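Local coordinates for DUF3822 family protein (Bacteroides thetaiotaomicron VPI-5482, PDB 3HRG) that is of unknown function but has an actin-like ATPase fold, so that it may be related to nucleotide-binding proteins of that superfamily, at residues R77-E88 and Y109-I120. Sequence-based numbering, arbitrary orientation.
Sequences RFTMIPLELFEE and YNILKKNNVVII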
loop_
_atom_site.group_PDB
_atom_site.type_symbol
_atom_site.label_atom_id
_atom_site.label_comp_id
_atom_site.label_asym_id
_atom_site.label_seq_id
_atom_site.Cartn_x
_atom_site.Cartn_y
_atom_site.Cartn_z
ATOM N N ARG A 77 -7.522 6.558 -0.797
ATOM C CA ARG A 77 -7.574 7.909 -0.239
ATOM C C ARG A 77 -6.212 8.393 0.206
ATOM O O ARG A 77 -5.933 8.473 1.385
ATOM C CB ARG A 77 -8.605 7.983 0.881
ATOM C CG ARG A 77 -10.038 7.697 0.349
ATOM C CD ARG A 77 -11.109 7.806 1.372
ATOM N NE ARG A 77 -11.225 9.174 1.866
ATOM C CZ ARG A 77 -11.884 10.164 1.253
ATOM N NH1 ARG A 77 -12.528 9.988 0.096
ATOM N NH2 ARG A 77 -11.901 11.357 1.811
ATOM N N PHE A 78 -5.373 8.688 -0.788
ATOM C CA PHE A 78 -4.036 9.226 -0.548
ATOM C C PHE A 78 -3.703 10.156 -1.692
ATOM O O PHE A 78 -4.268 10.060 -2.795
ATOM C CB PHE A 78 -2.917 8.167 -0.406
ATOM C CG PHE A 78 -2.615 7.407 -1.684
ATOM C CD1 PHE A 78 -1.697 7.885 -2.614
ATOM C CD2 PHE A 78 -3.285 6.249 -1.957
ATOM C CE1 PHE A 78 -1.429 7.182 -3.766
ATOM C CE2 PHE A 78 -3.027 5.534 -3.113
ATOM C CZ PHE A 78 -2.107 6.026 -4.038
ATOM N N THR A 79 -2.784 11.070 -1.406
ATOM C CA THR A 79 -2.314 12.048 -2.359
ATOM C C THR A 79 -0.804 12.230 -2.205
ATOM O O THR A 79 -0.300 12.377 -1.089
ATOM C CB THR A 79 -2.972 13.393 -2.102
ATOM O OG1 THR A 79 -4.356 13.320 -2.438
ATOM C CG2 THR A 79 -2.288 14.502 -2.947
HETATM N N MSE A 80 -0.084 12.211 -3.319
HETATM C CA MSE A 80 1.357 12.396 -3.288
HETATM C C MSE A 80 1.708 13.829 -3.621
HETATM O O MSE A 80 1.134 14.394 -4.543
HETATM C CB MSE A 80 2.037 11.449 -4.278
HETATM C CG MSE A 80 3.570 11.514 -4.285
HETATM SE SE MSE A 80 4.359 12.881 -5.389
HETATM C CE MSE A 80 3.889 12.195 -7.150
ATOM N N ILE A 81 2.645 14.402 -2.854
ATOM C CA ILE A 81 3.131 15.749 -3.146
ATOM C C ILE A 81 4.665 15.754 -2.999
ATOM O O ILE A 81 5.230 15.124 -2.100
ATOM C CB ILE A 81 2.458 16.851 -2.283
ATOM C CG1 ILE A 81 2.767 18.249 -2.852
ATOM C CG2 ILE A 81 2.849 16.722 -0.832
ATOM C CD1 ILE A 81 2.263 19.348 -1.957
ATOM N N PRO A 82 5.362 16.410 -3.947
ATOM C CA PRO A 82 6.808 16.415 -3.801
ATOM C C PRO A 82 7.172 17.110 -2.499
ATOM O O PRO A 82 6.470 18.033 -2.098
ATOM C CB PRO A 82 7.285 17.230 -5.004
ATOM C CG PRO A 82 6.240 17.053 -6.007
ATOM C CD PRO A 82 4.959 16.828 -5.307
ATOM N N LEU A 83 8.241 16.672 -1.849
ATOM C CA LEU A 83 8.657 17.240 -0.551
ATOM C C LEU A 83 8.887 18.742 -0.619
ATOM O O LEU A 83 8.470 19.490 0.281
ATOM C CB LEU A 83 9.912 16.528 -0.018
ATOM C CG LEU A 83 10.482 16.996 1.332
ATOM C CD1 LEU A 83 9.465 16.827 2.444
ATOM C CD2 LEU A 83 11.750 16.236 1.685
ATOM N N GLU A 84 9.490 19.199 -1.709
ATOM C CA GLU A 84 9.762 20.626 -1.849
ATOM C C GLU A 84 8.480 21.470 -1.967
ATOM O O GLU A 84 8.549 22.687 -1.805
ATOM C CB GLU A 84 10.714 20.873 -3.016
ATOM C CG GLU A 84 10.083 20.666 -4.344
ATOM C CD GLU A 84 11.056 20.666 -5.496
ATOM O OE1 GLU A 84 12.232 21.099 -5.344
ATOM O OE2 GLU A 84 10.598 20.206 -6.573
ATOM N N LEU A 85 7.348 20.838 -2.302
ATOM C CA LEU A 85 6.056 21.506 -2.379
ATOM C C LEU A 85 5.176 21.259 -1.152
ATOM O O LEU A 85 4.075 21.797 -1.072
ATOM C CB LEU A 85 5.298 21.063 -3.641
ATOM C CG LEU A 85 5.861 21.558 -4.978
ATOM C CD1 LEU A 85 5.117 20.914 -6.130
ATOM C CD2 LEU A 85 5.777 23.071 -5.025
ATOM N N PHE A 86 5.644 20.458 -0.196
ATOM C CA PHE A 86 4.866 20.128 0.967
ATOM C C PHE A 86 5.097 21.025 2.185
ATOM O O PHE A 86 6.234 21.298 2.539
ATOM C CB PHE A 86 5.196 18.704 1.409
ATOM C CG PHE A 86 4.454 18.282 2.645
ATOM C CD1 PHE A 86 3.094 18.019 2.585
ATOM C CD2 PHE A 86 5.112 18.123 3.858
ATOM C CE1 PHE A 86 2.381 17.618 3.746
ATOM C CE2 PHE A 86 4.423 17.730 4.990
ATOM C CZ PHE A 86 3.061 17.488 4.936
ATOM N N GLU A 87 3.996 21.430 2.816
ATOM C CA GLU A 87 3.998 22.178 4.050
ATOM C C GLU A 87 2.920 21.520 4.932
ATOM O O GLU A 87 1.754 21.321 4.472
ATOM C CB GLU A 87 3.717 23.659 3.793
ATOM C CG GLU A 87 4.661 24.336 2.751
ATOM C CD GLU A 87 6.160 24.275 3.129
ATOM O OE1 GLU A 87 6.496 24.008 4.306
ATOM O OE2 GLU A 87 7.011 24.500 2.219
ATOM N N GLU A 88 3.298 21.159 6.159
ATOM C CA GLU A 88 2.399 20.483 7.104
ATOM C C GLU A 88 1.085 21.205 7.287
ATOM O O GLU A 88 0.009 20.575 7.294
ATOM C CB GLU A 88 3.038 20.325 8.491
ATOM C CG GLU A 88 2.110 19.603 9.452
ATOM C CD GLU A 88 2.737 19.262 10.786
ATOM O OE1 GLU A 88 3.191 20.158 11.521
ATOM O OE2 GLU A 88 2.700 18.079 11.129
ATOM N N TYR A 109 0.188 11.967 7.365
ATOM C CA TYR A 109 1.141 11.976 6.274
ATOM C C TYR A 109 2.455 11.277 6.641
ATOM O O TYR A 109 2.839 11.250 7.798
ATOM C CB TYR A 109 1.430 13.394 5.785
ATOM C CG TYR A 109 2.151 14.259 6.745
ATOM C CD1 TYR A 109 3.541 14.281 6.777
ATOM C CD2 TYR A 109 1.467 15.061 7.649
ATOM C CE1 TYR A 109 4.232 15.082 7.690
ATOM C CE2 TYR A 109 2.142 15.878 8.527
ATOM C CZ TYR A 109 3.529 15.870 8.547
ATOM O OH TYR A 109 4.214 16.671 9.432
ATOM N N ASN A 110 3.099 10.712 5.623
ATOM C CA ASN A 110 4.405 10.121 5.721
ATOM C C ASN A 110 5.384 10.851 4.800
ATOM O O ASN A 110 5.115 10.996 3.613
ATOM C CB ASN A 110 4.414 8.700 5.221
ATOM C CG ASN A 110 3.452 7.782 5.955
ATOM O OD1 ASN A 110 2.842 6.930 5.309
ATOM N ND2 ASN A 110 3.319 7.924 7.277
ATOM N N ILE A 111 6.528 11.241 5.342
ATOM C CA ILE A 111 7.574 11.833 4.566
ATOM C C ILE A 111 8.548 10.722 4.111
ATOM O O ILE A 111 9.062 9.960 4.937
ATOM C CB ILE A 111 8.359 12.877 5.369
ATOM C CG1 ILE A 111 7.428 14.011 5.777
ATOM C CG2 ILE A 111 9.548 13.449 4.509
ATOM C CD1 ILE A 111 8.043 15.016 6.774
ATOM N N LEU A 112 8.775 10.637 2.811
ATOM C CA LEU A 112 9.719 9.688 2.238
ATOM C C LEU A 112 10.944 10.529 1.892
ATOM O O LEU A 112 11.070 11.010 0.774
ATOM C CB LEU A 112 9.130 8.980 1.027
ATOM C CG LEU A 112 7.955 8.012 1.214
ATOM C CD1 LEU A 112 6.635 8.635 1.750
ATOM C CD2 LEU A 112 7.711 7.274 -0.116
ATOM N N LYS A 113 11.830 10.729 2.874
ATOM C CA LYS A 113 13.022 11.616 2.691
ATOM C C LYS A 113 13.929 11.217 1.520
ATOM O O LYS A 113 14.265 12.059 0.676
ATOM C CB LYS A 113 13.850 11.696 3.988
ATOM C CG LYS A 113 15.017 12.679 3.919
ATOM N N LYS A 114 14.277 9.934 1.459
ATOM C CA LYS A 114 15.098 9.376 0.380
ATOM C C LYS A 114 14.493 9.594 -1.028
ATOM O O LYS A 114 15.240 9.840 -1.978
ATOM C CB LYS A 114 15.308 7.870 0.627
ATOM N N ASN A 115 13.162 9.562 -1.151
ATOM C CA ASN A 115 12.473 9.752 -2.448
ATOM C C ASN A 115 11.971 11.169 -2.715
ATOM O O ASN A 115 11.348 11.419 -3.745
ATOM C CB ASN A 115 11.299 8.783 -2.530
ATOM C CG ASN A 115 11.736 7.345 -2.367
ATOM O OD1 ASN A 115 11.627 6.778 -1.281
ATOM N ND2 ASN A 115 12.321 6.788 -3.401
ATOM N N ASN A 116 12.199 12.089 -1.780
ATOM C CA ASN A 116 11.730 13.477 -1.910
ATOM C C ASN A 116 10.232 13.635 -2.183
ATOM O O ASN A 116 9.800 14.489 -2.985
ATOM C CB ASN A 116 12.582 14.224 -2.939
ATOM C CG ASN A 116 13.978 14.438 -2.442
ATOM O OD1 ASN A 116 14.187 15.162 -1.460
ATOM N ND2 ASN A 116 14.953 13.837 -3.109
ATOM N N VAL A 117 9.432 12.811 -1.516
ATOM C CA VAL A 117 8.003 12.941 -1.640
ATOM C C VAL A 117 7.310 12.733 -0.307
ATOM O O VAL A 117 7.900 12.196 0.668
ATOM C CB VAL A 117 7.373 11.952 -2.657
ATOM C CG1 VAL A 117 7.982 12.067 -4.074
ATOM C CG2 VAL A 117 7.485 10.537 -2.167
ATOM N N VAL A 118 6.059 13.169 -0.268
ATOM C CA VAL A 118 5.196 12.993 0.903
ATOM C C VAL A 118 3.923 12.373 0.458
ATOM O O VAL A 118 3.401 12.733 -0.582
ATOM C CB VAL A 118 4.889 14.346 1.553
ATOM C CG1 VAL A 118 3.887 14.196 2.767
ATOM C CG2 VAL A 118 6.162 15.007 1.964
ATOM N N ILE A 119 3.407 11.430 1.244
ATOM C CA ILE A 119 2.137 10.799 0.985
ATOM C C ILE A 119 1.202 11.256 2.118
ATOM O O ILE A 119 1.502 11.011 3.298
ATOM C CB ILE A 119 2.226 9.265 1.014
ATOM C CG1 ILE A 119 3.170 8.749 -0.094
ATOM C CG2 ILE A 119 0.792 8.625 0.878
ATOM C CD1 ILE A 119 2.651 8.985 -1.500
ATOM N N ILE A 120 0.128 11.967 1.743
ATOM C CA ILE A 120 -0.910 12.458 2.641
ATOM C C ILE A 120 -2.039 11.441 2.496
ATOM O O ILE A 120 -2.397 11.097 1.377
ATOM C CB ILE A 120 -1.381 13.862 2.284
ATOM C CG1 ILE A 120 -0.207 14.846 2.160
ATOM C CG2 ILE A 120 -2.365 14.334 3.334
ATOM C CD1 ILE A 120 -0.595 16.239 1.504
HETATM O O HOH W 1 10.900 17.546 -3.465
#
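A small three-stranded antiparallel sheet, inserted in the chain between strands 68-73 and 139-142 of one of the two five-stranded mixed sheets (order 3-2-1-4-5) of the actin-like fold, is built here: edge strand 78-82 pairs with the central strand 117-124, which the type I turn K113-N116 joins to strand 105-112, with a G1 bulge where N116 and V117 both face L112. The register is fixed by reciprocal bonds in the hydrogen-bonded pairs T79-I120 and I81-V118; I120 N to T79 O, at 172°, is the straightest of these four. Beyond P82 the pairing ends in L83 N to N116 O (2.9 Å), whose donor stands above the carbonyl plane, as the chain turns into the 3-10 segment 83-85.

That turn brings F86 back over the face bearing V118 and I120. With its CG anti to the backbone N (chi1 178°), the F86 ring lies across V118, whose CG1 sits 3.8 Å from the ring centroid and almost on the normal, a CH-pi contact. At the ring's edge CE1 meets I120 CD1, while CZ points into the centre of the Y109 face in an edge-to-face pair (centroids 4.9 Å apart, planes at 56°). The Y109 OH donates to E88 OE2 at 2.7 Å, meeting it from above the carboxylate plane. An alanine in place of Y109 would remove both ring and hydroxyl, and would probably leave the F86 edge without its aromatic partner and the E88 carboxylate freer to turn. On the other face, M80 CB packs on I119 CD1 (3.8 Å) and its SE on V117 CG1 (3.9 Å).

Helix 91-96 covers I81, F86 and I120 through L94 and A91, whereas M80 and V117 touch L182 of strand 181-189, and I119 meets I148 of helix 144-154.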